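2-hydroxy-3-oxopropionate reductase (Polaromonas sp. JS666, PDB 4DLL) probably catalyses the NAD(P)H-dependent reduction of 2-hydroxy-3-oxopropionate (tartronate semialdehyde) to glycerate. Local coordinates at residues 42-47 / 67-72; 109-114 / 136-141; 232-237 / 242-247; 271-276 / 281-286. All coordinates share one frame; numbering follows the deposited sequence.

Interaction 1: 42-47 / 67-72; sequences MGLPMA and AASLAA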
loop_
_atom_site.group_PDB
_atom_site.type_symbol
_atom_site.label_atom_id
_atom_site.label_comp_id
_atom_site.label_asym_id
_atom_site.label_seq_id
_atom_site.Cartn_x
_atom_site.Cartn_y
_atom_site.Cartn_z
HETATM N N MSE A 42 17.973 -12.293 7.450
HETATM C CA MSE A 42 17.066 -12.875 8.414
HETATM C C MSE A 42 17.488 -14.294 8.674
HETATM O O MSE A 42 16.726 -15.103 9.235
HETATM C CB MSE A 42 15.650 -12.826 7.855
HETATM C CG MSE A 42 15.232 -11.391 7.583
HETATM SE SE MSE A 42 13.662 -11.245 6.542
HETATM C CE MSE A 42 14.407 -11.524 4.787
ATOM N N GLY A 43 18.720 -14.584 8.284
ATOM C CA GLY A 43 19.266 -15.928 8.360
ATOM C C GLY A 43 19.157 -16.585 9.728
ATOM O O GLY A 43 18.835 -17.776 9.814
ATOM N N LEU A 44 19.425 -15.802 10.782
ATOM C CA LEU A 44 19.478 -16.332 12.138
ATOM C C LEU A 44 18.143 -16.849 12.665
ATOM O O LEU A 44 18.070 -17.990 13.135
ATOM C CB LEU A 44 20.054 -15.296 13.104
ATOM C CG LEU A 44 21.196 -15.804 13.958
ATOM C CD1 LEU A 44 22.442 -15.798 13.061
ATOM C CD2 LEU A 44 21.354 -14.864 15.191
ATOM N N PRO A 45 17.099 -16.004 12.610
ATOM C CA PRO A 45 15.772 -16.446 13.056
ATOM C C PRO A 45 15.294 -17.663 12.241
ATOM O O PRO A 45 14.671 -18.592 12.803
ATOM C CB PRO A 45 14.886 -15.216 12.807
ATOM C CG PRO A 45 15.759 -14.184 12.123
ATOM C CD PRO A 45 17.145 -14.546 12.370
HETATM N N MSE A 46 15.626 -17.692 10.953
HETATM C CA MSE A 46 15.277 -18.856 10.102
HETATM C C MSE A 46 16.011 -20.165 10.436
HETATM O O MSE A 46 15.458 -21.254 10.250
HETATM C CB MSE A 46 15.399 -18.540 8.609
HETATM C CG MSE A 46 14.493 -17.400 8.240
HETATM SE SE MSE A 46 14.899 -16.711 6.448
HETATM C CE MSE A 46 14.121 -18.153 5.382
ATOM N N ALA A 47 17.247 -20.059 10.904
ATOM C CA ALA A 47 17.980 -21.250 11.311
ATOM C C ALA A 47 17.398 -21.810 12.617
ATOM O O ALA A 47 17.375 -23.004 12.821
ATOM C CB ALA A 47 19.439 -20.960 11.451
ATOM N N ALA A 67 27.971 -16.852 12.685
ATOM C CA ALA A 67 28.522 -18.201 12.829
ATOM C C ALA A 67 28.413 -18.710 14.292
ATOM O O ALA A 67 27.870 -19.787 14.521
ATOM C CB ALA A 67 29.985 -18.244 12.335
ATOM N N ALA A 68 28.864 -17.905 15.259
ATOM C CA ALA A 68 28.795 -18.293 16.691
ATOM C C ALA A 68 27.362 -18.466 17.189
ATOM O O ALA A 68 27.075 -19.401 17.923
ATOM C CB ALA A 68 29.552 -17.304 17.595
ATOM N N SER A 69 26.495 -17.550 16.777
ATOM C CA SER A 69 25.098 -17.590 17.111
ATOM C C SER A 69 24.414 -18.832 16.571
ATOM O O SER A 69 23.491 -19.380 17.194
ATOM C CB SER A 69 24.421 -16.364 16.541
ATOM O OG SER A 69 24.630 -15.231 17.350
ATOM N N LEU A 70 24.861 -19.252 15.399
ATOM C CA LEU A 70 24.360 -20.432 14.699
ATOM C C LEU A 70 24.900 -21.719 15.301
ATOM O O LEU A 70 24.149 -22.719 15.451
ATOM C CB LEU A 70 24.765 -20.359 13.203
ATOM C CG LEU A 70 24.001 -19.360 12.327
ATOM C CD1 LEU A 70 24.745 -19.021 11.023
ATOM C CD2 LEU A 70 22.582 -19.901 12.066
ATOM N N ALA A 71 26.206 -21.696 15.603
ATOM C CA ALA A 71 26.881 -22.787 16.324
ATOM C C ALA A 71 26.182 -23.043 17.653
ATOM O O ALA A 71 25.927 -24.190 17.981
ATOM C CB ALA A 71 28.367 -22.494 16.558
ATOM N N ALA A 72 25.828 -21.972 18.360
ATOM C CA ALA A 72 25.038 -22.052 19.575
ATOM C C ALA A 72 23.681 -22.780 19.389
ATOM O O ALA A 72 23.166 -23.361 20.341
ATOM C CB ALA A 72 24.842 -20.644 20.212
#
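L44 and L70 reach obliquely toward each other between two helices that run almost in the same direction. The short segments 43-47 and 67-71 differ by 9° in direction and their axes come no closer than 10.3 Å, a spacing bridged here by branched leucine ends rather than by backbone. L44 CD1 rests on the branch carbon of L70, with CD1 to CG at 4.0 Å. The other methyl of L44, CD2, lies against S69 CB at 3.7 Å, so L44 straddles two consecutive residues of the facing helix. L70 sends its CG back beside its own backbone N (chi1 -74°), which carries CD2 to the next turn of the first helix. There L70 CD2 meets A47 CB at 3.4 Å, tighter than usual for two carbons; the small alanine lets the leucine methyl come this close to the helix surface. S69 contributes its CB to the contact, while its OG is hydrogen-bonded to A65 O within its own helix. No hydrogen bond crosses between the segments. On the sheet side, A47 touches L57 and L70 touches V59, both on strand 56-60, so the two helices pack on one face of the sheet beside the strand that joins them. Parallel helices linked through that strand, the first containing G43 of a GxGxxG pattern, are consistent with the dinucleotide-binding Rossmann fold.

Interaction 2: 109-114 / 136-141; sequences GVAAAM and ARLGAL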
loop_
_atom_site.group_PDB
_atom_site.type_symbol
_atom_site.label_atom_id
_atom_site.label_comp_id
_atom_site.label_asym_id
_atom_site.label_seq_id
_atom_site.Cartn_x
_atom_site.Cartn_y
_atom_site.Cartn_z
ATOM N N GLY A 109 32.890 -24.421 -6.328
ATOM C CA GLY A 109 32.627 -25.836 -6.488
ATOM C C GLY A 109 31.514 -26.436 -5.640
ATOM O O GLY A 109 31.548 -27.620 -5.328
ATOM N N VAL A 110 30.530 -25.623 -5.289
ATOM C CA VAL A 110 29.365 -26.081 -4.524
ATOM C C VAL A 110 28.542 -26.974 -5.439
ATOM O O VAL A 110 28.140 -28.090 -5.071
ATOM C CB VAL A 110 28.529 -24.884 -3.960
ATOM C CG1 VAL A 110 27.129 -25.317 -3.497
ATOM C CG2 VAL A 110 29.269 -24.225 -2.814
ATOM N N ALA A 111 28.319 -26.493 -6.652
ATOM C CA ALA A 111 27.491 -27.252 -7.573
ATOM C C ALA A 111 28.118 -28.607 -7.828
ATOM O O ALA A 111 27.438 -29.646 -7.796
ATOM C CB ALA A 111 27.269 -26.504 -8.872
ATOM N N ALA A 112 29.430 -28.582 -8.058
ATOM C CA ALA A 112 30.216 -29.772 -8.383
ATOM C C ALA A 112 30.043 -30.808 -7.302
ATOM O O ALA A 112 29.901 -31.992 -7.597
ATOM C CB ALA A 112 31.697 -29.404 -8.537
ATOM N N ALA A 113 30.007 -30.340 -6.060
ATOM C CA ALA A 113 29.975 -31.213 -4.893
ATOM C C ALA A 113 28.593 -31.689 -4.392
ATOM O O ALA A 113 28.520 -32.626 -3.615
ATOM C CB ALA A 113 30.766 -30.584 -3.767
HETATM N N MSE A 114 27.505 -31.083 -4.846
HETATM C CA MSE A 114 26.178 -31.539 -4.381
HETATM C C MSE A 114 25.756 -32.958 -4.836
HETATM O O MSE A 114 26.023 -33.363 -5.957
HETATM C CB MSE A 114 25.095 -30.506 -4.695
HETATM C CG MSE A 114 25.153 -29.228 -3.811
HETATM SE SE MSE A 114 23.942 -27.750 -4.509
HETATM C CE MSE A 114 22.099 -28.598 -4.295
ATOM N N ALA A 136 19.507 -23.740 -15.343
ATOM C CA ALA A 136 20.008 -24.550 -16.486
ATOM C C ALA A 136 21.321 -25.288 -16.123
ATOM O O ALA A 136 21.382 -26.512 -16.303
ATOM C CB ALA A 136 20.164 -23.685 -17.793
ATOM N N ARG A 137 22.327 -24.566 -15.577
ATOM C CA ARG A 137 23.608 -25.180 -15.194
ATOM C C ARG A 137 23.425 -26.308 -14.186
ATOM O O ARG A 137 23.883 -27.432 -14.418
ATOM C CB ARG A 137 24.612 -24.193 -14.608
ATOM C CG ARG A 137 24.658 -22.855 -15.249
ATOM C CD ARG A 137 25.664 -22.689 -16.328
ATOM N NE ARG A 137 27.025 -22.549 -15.791
ATOM C CZ ARG A 137 27.575 -21.409 -15.352
ATOM N NH1 ARG A 137 26.888 -20.262 -15.342
ATOM N NH2 ARG A 137 28.828 -21.420 -14.906
ATOM N N LEU A 138 22.796 -26.019 -13.049
ATOM C CA LEU A 138 22.544 -27.089 -12.061
ATOM C C LEU A 138 21.796 -28.278 -12.660
ATOM O O LEU A 138 22.111 -29.432 -12.358
ATOM C CB LEU A 138 21.847 -26.588 -10.777
ATOM C CG LEU A 138 22.458 -25.366 -10.104
ATOM C CD1 LEU A 138 21.763 -24.994 -8.816
ATOM C CD2 LEU A 138 23.937 -25.522 -9.842
ATOM N N GLY A 139 20.787 -28.012 -13.468
ATOM C CA GLY A 139 20.077 -29.095 -14.134
ATOM C C GLY A 139 21.058 -29.904 -14.986
ATOM O O GLY A 139 21.045 -31.144 -14.950
ATOM N N ALA A 140 21.953 -29.212 -15.705
ATOM C CA ALA A 140 23.061 -29.890 -16.437
ATOM C C ALA A 140 23.668 -30.954 -15.524
ATOM O O ALA A 140 24.070 -32.016 -15.987
ATOM C CB ALA A 140 24.162 -28.885 -16.870
ATOM N N LEU A 141 23.708 -30.679 -14.217
ATOM C CA LEU A 141 24.422 -31.534 -13.284
ATOM C C LEU A 141 23.524 -32.443 -12.441
ATOM O O LEU A 141 23.992 -33.027 -11.484
ATOM C CB LEU A 141 25.330 -30.682 -12.387
ATOM C CG LEU A 141 26.511 -29.950 -13.052
ATOM C CD1 LEU A 141 27.217 -29.006 -12.100
ATOM C CD2 LEU A 141 27.519 -30.929 -13.652
#
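Helix 110-113 and the C-terminal end of helix 128-140 meet within the N-terminal domain, whose sequence family is the NAD-binding domain of 6-phosphogluconate dehydrogenase; A111 touches L138 and L141 across the gap. Strand 119-122 follows the first helix and precedes the second in the chain, and L138 also touches F120 on that strand. The evidence for the contact lies in three side chains. A111 directs its CB at the other segment, and this single methyl receives both leucines. L138 CD2 comes nearest, 3.6 Å from A111 CB. The CD1 methyl of L141 approaches the same A111 CB more loosely, at 4.1 Å. L138 and L141 stand three residues apart, about one helical turn, and both place CG beside the backbone N (chi1 -50° and -66°); with the chain extended beyond, each offers one methyl to the alanine. The backbones are closest at A111 and L138, whose CA atoms are 6.7 Å apart, a separation that the short alanine side chain permits. Around this group, A111 touches F106 and L138 touches L105, both on helix 98-107, and I143 also packs against L138. R137 turns to F106 in a cation-pi interaction, so its charged group is engaged outside the methyl cluster. With 136 Å² buried and no hydrogen bond between the segments, the contact is purely apolar: its hold depends on the fit of methyl groups, with A111 and L138 buried and L141 lying at the exposed border.

Interaction 3: 232-237 / 242-247; sequences EAITGG and RVLQLH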
loop_
_atom_site.group_PDB
_atom_site.type_symbol
_atom_site.label_atom_id
_atom_site.label_comp_id
_atom_site.label_asym_id
_atom_site.label_seq_id
_atom_site.Cartn_x
_atom_site.Cartn_y
_atom_site.Cartn_z
ATOM N N GLU A 232 -2.708 8.191 11.962
ATOM C CA GLU A 232 -3.707 7.581 12.828
ATOM C C GLU A 232 -5.089 7.674 12.210
ATOM O O GLU A 232 -5.976 6.843 12.520
ATOM C CB GLU A 232 -3.760 8.283 14.204
ATOM C CG GLU A 232 -4.583 7.487 15.291
ATOM C CD GLU A 232 -4.941 8.317 16.536
ATOM O OE1 GLU A 232 -4.275 9.357 16.805
ATOM O OE2 GLU A 232 -5.909 7.922 17.236
ATOM N N ALA A 233 -5.294 8.724 11.402
ATOM C CA ALA A 233 -6.632 9.022 10.824
ATOM C C ALA A 233 -6.925 8.118 9.639
ATOM O O ALA A 233 -7.989 7.481 9.566
ATOM C CB ALA A 233 -6.765 10.509 10.436
ATOM N N ILE A 234 -5.968 8.035 8.727
ATOM C CA ILE A 234 -6.106 7.155 7.561
ATOM C C ILE A 234 -5.890 5.643 7.808
ATOM O O ILE A 234 -6.069 4.840 6.883
ATOM C CB ILE A 234 -5.183 7.653 6.419
ATOM C CG1 ILE A 234 -3.736 7.268 6.695
ATOM C CG2 ILE A 234 -5.335 9.217 6.271
ATOM C CD1 ILE A 234 -2.720 7.872 5.697
ATOM N N THR A 235 -5.567 5.241 9.043
ATOM C CA THR A 235 -5.354 3.819 9.356
ATOM C C THR A 235 -6.719 3.099 9.282
ATOM O O THR A 235 -7.667 3.524 9.936
ATOM C CB THR A 235 -4.605 3.618 10.752
ATOM O OG1 THR A 235 -3.190 3.889 10.625
ATOM C CG2 THR A 235 -4.848 2.195 11.437
ATOM N N GLY A 236 -6.824 2.053 8.466
ATOM C CA GLY A 236 -8.044 1.286 8.413
ATOM C C GLY A 236 -8.983 1.676 7.292
ATOM O O GLY A 236 -10.092 1.153 7.218
ATOM N N GLY A 237 -8.536 2.603 6.444
ATOM C CA GLY A 237 -9.248 3.033 5.238
ATOM C C GLY A 237 -8.519 2.580 3.975
ATOM O O GLY A 237 -7.665 1.669 4.023
ATOM N N ARG A 242 0.822 -2.237 4.623
ATOM C CA ARG A 242 1.930 -2.677 5.473
ATOM C C ARG A 242 3.069 -1.621 5.433
ATOM O O ARG A 242 3.696 -1.370 6.452
ATOM C CB ARG A 242 2.463 -4.078 5.045
ATOM C CG ARG A 242 3.478 -4.729 6.064
ATOM C CD ARG A 242 2.673 -5.296 7.286
ATOM N NE ARG A 242 1.526 -6.051 6.752
ATOM C CZ ARG A 242 1.607 -7.335 6.360
ATOM N NH1 ARG A 242 2.773 -8.001 6.505
ATOM N NH2 ARG A 242 0.530 -7.961 5.832
ATOM N N VAL A 243 3.238 -0.939 4.293
ATOM C CA VAL A 243 4.240 0.141 4.194
ATOM C C VAL A 243 3.901 1.357 5.078
ATOM O O VAL A 243 4.817 1.882 5.783
ATOM C CB VAL A 243 4.511 0.539 2.751
ATOM C CG1 VAL A 243 5.166 1.972 2.634
ATOM C CG2 VAL A 243 5.373 -0.538 2.093
ATOM N N LEU A 244 2.621 1.784 5.088
ATOM C CA LEU A 244 2.228 2.878 5.987
ATOM C C LEU A 244 2.517 2.526 7.450
ATOM O O LEU A 244 3.141 3.310 8.151
ATOM C CB LEU A 244 0.747 3.264 5.830
ATOM C CG LEU A 244 0.108 4.265 6.809
ATOM C CD1 LEU A 244 0.841 5.624 6.761
ATOM C CD2 LEU A 244 -1.417 4.485 6.516
ATOM N N GLN A 245 2.058 1.361 7.907
ATOM C CA GLN A 245 2.259 0.963 9.303
ATOM C C GLN A 245 3.736 0.716 9.666
ATOM O O GLN A 245 4.135 0.991 10.800
ATOM C CB GLN A 245 1.450 -0.293 9.656
ATOM C CG GLN A 245 -0.088 -0.153 9.358
ATOM C CD GLN A 245 -0.746 1.085 10.090
ATOM O OE1 GLN A 245 -1.419 1.933 9.459
ATOM N NE2 GLN A 245 -0.521 1.182 11.403
ATOM N N LEU A 246 4.544 0.158 8.751
ATOM C CA LEU A 246 5.916 -0.124 9.164
ATOM C C LEU A 246 6.780 1.090 8.900
ATOM O O LEU A 246 7.109 1.794 9.824
ATOM C CB LEU A 246 6.491 -1.389 8.527
ATOM C CG LEU A 246 7.919 -1.814 8.949
ATOM C CD1 LEU A 246 7.895 -2.682 10.284
ATOM C CD2 LEU A 246 8.624 -2.571 7.795
ATOM N N HIS A 247 7.112 1.352 7.636
ATOM C CA HIS A 247 7.916 2.520 7.247
ATOM C C HIS A 247 7.355 3.889 7.573
ATOM O O HIS A 247 8.126 4.852 7.713
ATOM C CB HIS A 247 8.150 2.472 5.763
ATOM C CG HIS A 247 8.607 1.129 5.287
ATOM N ND1 HIS A 247 9.932 0.753 5.292
ATOM C CD2 HIS A 247 7.910 0.061 4.835
ATOM C CE1 HIS A 247 10.032 -0.485 4.848
ATOM N NE2 HIS A 247 8.818 -0.932 4.581
#
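I234 and L244 touch across the connection between two consecutive helices of the C-terminal, all-helical domain: toward the C-terminal end of helix 227-234 a type II turn runs from I234 to G237, and the chain comes back as helix 242-245. L244 can be followed outward. Its CB points toward the other segment, and CG lies opposite the backbone N (chi1 172°), which extends the branch across the gap. CD2 then makes the contact, 3.6 Å from I234 CG1 and 3.7 Å from I234 CD1, so one methyl sits over the outer half of the isoleucine chain while the two side chains are angled to each other. On I234, chi1 of 77° wedges CG1 between its backbone N and carbonyl carbon, which turns the longer branch to L244. L244 also packs on V213 of helix 194-222, extending this apolar patch to the long helix.

Beside it, T235 faces the bent side chain of Q245. T235 OG1 is hydrogen-bonded to K231 O, in the helix that leads into the turn. Replacing Q245 with an alanine would probably open a gap beside T235 and K231, since the side chain that reaches both would be missing. The second subunit closes over the turn: R185 of that subunit donates to T235 O and E232 O, and R242 pairs with G236 O of the partner chain in both directions. Within the turn, the closing bond from G237 N to I234 O is weak, at 3.4 Å.

Interaction 4: 271-276 / 281-286; sequences NALATA and FDAPIT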
loop_
_atom_site.group_PDB
_atom_site.type_symbol
_atom_site.label_atom_id
_atom_site.label_comp_id
_atom_site.label_asym_id
_atom_site.label_seq_id
_atom_site.Cartn_x
_atom_site.Cartn_y
_atom_site.Cartn_z
ATOM N N ASN A 271 17.233 -3.680 -11.098
ATOM C CA ASN A 271 16.863 -5.014 -11.592
ATOM C C ASN A 271 15.468 -5.123 -12.194
ATOM O O ASN A 271 15.241 -5.908 -13.105
ATOM C CB ASN A 271 17.027 -6.068 -10.506
ATOM C CG ASN A 271 18.440 -6.286 -10.199
ATOM O OD1 ASN A 271 19.261 -6.152 -11.077
ATOM N ND2 ASN A 271 18.753 -6.560 -8.966
ATOM N N ALA A 272 14.541 -4.339 -11.700
ATOM C CA ALA A 272 13.144 -4.443 -12.202
ATOM C C ALA A 272 13.110 -3.779 -13.571
ATOM O O ALA A 272 12.397 -4.223 -14.476
ATOM C CB ALA A 272 12.200 -3.753 -11.310
ATOM N N LEU A 273 13.910 -2.723 -13.710
ATOM C CA LEU A 273 13.940 -1.991 -14.948
ATOM C C LEU A 273 14.715 -2.734 -16.053
ATOM O O LEU A 273 14.289 -2.697 -17.202
ATOM C CB LEU A 273 14.440 -0.560 -14.724
ATOM C CG LEU A 273 13.508 0.408 -14.011
ATOM C CD1 LEU A 273 14.174 1.757 -13.985
ATOM C CD2 LEU A 273 12.057 0.516 -14.639
ATOM N N ALA A 274 15.773 -3.458 -15.683
ATOM C CA ALA A 274 16.554 -4.315 -16.570
ATOM C C ALA A 274 15.733 -5.471 -17.064
ATOM O O ALA A 274 15.760 -5.860 -18.260
ATOM C CB ALA A 274 17.780 -4.840 -15.868
ATOM N N THR A 275 14.988 -6.039 -16.141
ATOM C CA THR A 275 14.013 -7.050 -16.511
ATOM C C THR A 275 12.968 -6.471 -17.402
ATOM O O THR A 275 12.563 -7.114 -18.385
ATOM C CB THR A 275 13.373 -7.696 -15.255
ATOM O OG1 THR A 275 14.438 -8.279 -14.525
ATOM C CG2 THR A 275 12.378 -8.778 -15.625
ATOM N N ALA A 276 12.483 -5.278 -17.094
ATOM C CA ALA A 276 11.448 -4.721 -18.014
ATOM C C ALA A 276 11.974 -4.553 -19.479
ATOM O O ALA A 276 11.256 -4.864 -20.418
ATOM C CB ALA A 276 10.878 -3.466 -17.502
ATOM N N PHE A 281 8.721 -4.358 -21.637
ATOM C CA PHE A 281 7.623 -3.758 -20.826
ATOM C C PHE A 281 8.024 -2.358 -20.523
ATOM O O PHE A 281 9.182 -2.097 -20.166
ATOM C CB PHE A 281 7.403 -4.517 -19.487
ATOM C CG PHE A 281 6.251 -3.991 -18.635
ATOM C CD1 PHE A 281 4.923 -4.364 -18.900
ATOM C CD2 PHE A 281 6.496 -3.203 -17.532
ATOM C CE1 PHE A 281 3.866 -3.883 -18.124
ATOM C CE2 PHE A 281 5.452 -2.713 -16.733
ATOM C CZ PHE A 281 4.105 -3.091 -17.022
ATOM N N ASP A 282 7.074 -1.450 -20.676
ATOM C CA ASP A 282 7.309 -0.077 -20.334
ATOM C C ASP A 282 6.808 0.204 -18.912
ATOM O O ASP A 282 5.634 0.020 -18.661
ATOM C CB ASP A 282 6.555 0.777 -21.317
ATOM C CG ASP A 282 6.653 2.222 -20.993
ATOM O OD1 ASP A 282 7.668 2.621 -20.427
ATOM O OD2 ASP A 282 5.729 2.973 -21.321
ATOM N N ALA A 283 7.690 0.651 -18.009
ATOM C CA ALA A 283 7.318 0.908 -16.611
ATOM C C ALA A 283 7.681 2.322 -16.167
ATOM O O ALA A 283 8.735 2.491 -15.571
ATOM C CB ALA A 283 7.976 -0.101 -15.690
ATOM N N PRO A 284 6.824 3.341 -16.456
ATOM C CA PRO A 284 7.157 4.761 -16.130
ATOM C C PRO A 284 7.194 5.038 -14.632
ATOM O O PRO A 284 8.128 5.743 -14.151
ATOM C CB PRO A 284 6.029 5.556 -16.783
ATOM C CG PRO A 284 4.844 4.489 -16.828
ATOM C CD PRO A 284 5.499 3.190 -17.086
ATOM N N ILE A 285 6.250 4.470 -13.874
ATOM C CA ILE A 285 6.219 4.679 -12.400
ATOM C C ILE A 285 7.540 4.268 -11.705
ATOM O O ILE A 285 8.187 5.079 -10.977
ATOM C CB ILE A 285 4.984 4.017 -11.773
ATOM C CG1 ILE A 285 3.764 4.570 -12.486
ATOM C CG2 ILE A 285 4.937 4.270 -10.290
ATOM C CD1 ILE A 285 2.502 3.740 -12.319
ATOM N N THR A 286 7.977 3.040 -12.002
ATOM C CA THR A 286 9.247 2.545 -11.547
ATOM C C THR A 286 10.423 3.353 -12.123
ATOM O O THR A 286 11.405 3.581 -11.422
ATOM C CB THR A 286 9.362 1.066 -11.868
ATOM O OG1 THR A 286 8.409 0.364 -11.090
ATOM C CG2 THR A 286 10.729 0.519 -11.508
#
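L273 carries its CG beside the backbone N (chi1 -72°) and continues extended, while T286 holds CG2 opposite its own backbone N; together these torsions bring the two methyl-bearing ends into contact. The motif is a helical hairpin of the C-terminal domain: helix 262-278 packs beside the start of helix 284-301, with F281, D282 and A283 in the connection. L273 and T286 slide past one another in opposite senses. L273 CD2 meets T286 CG2 at 3.4 Å, tighter than ordinary van der Waals contact, and L273 CG stands 3.7 Å from the same T286 methyl. A looser approach, 4.3 Å from L273 CD2 to A283 CB, extends the leucine's reach to A283, at the N-cap position of the second helix. An alanine in place of L273 would probably open a gap against T286 and A283, leaving the T286 methyl without its tightest neighbour.

The polar end of T286 is used otherwise: its OG1 bonds to E215 of the second subunit, and the same glutamate takes I285 N. M204 of helix 194-222 touches both A272 and T286. Near the connection, A276 CB lies 4.1 Å from F281 CB and sits at the ring edge, close to its plane. The one hydrogen bond between the segments is made by the backbone: F281 N donates to A276 O at 2.9 Å and a nearly straight 162°, with the donor tilted 30° from the carbonyl plane.

Overall arrangement
Interactions 1 and 2 both belong to the N-terminal nucleotide-binding domain, with centres 26 Å apart, and each joins helices through carbon contacts, with no hydrogen bond between the segments. Interactions 3 and 4 lie in the C-terminal helical domain, where each closes a short connection between consecutive helices and shares helix 194-222 as a neighbour. Burial differs: interactions 2 and 4 are buried contacts, whereas 1 and 3 are only partly so. Chemistry follows place. Interaction 4 alone has a clear hydrogen bond between its segments, and only 3 and 4 touch the second subunit, adding polar bonds at the dimer interface. Interactions 2 and 3 are farthest apart, about 45 Å between centres.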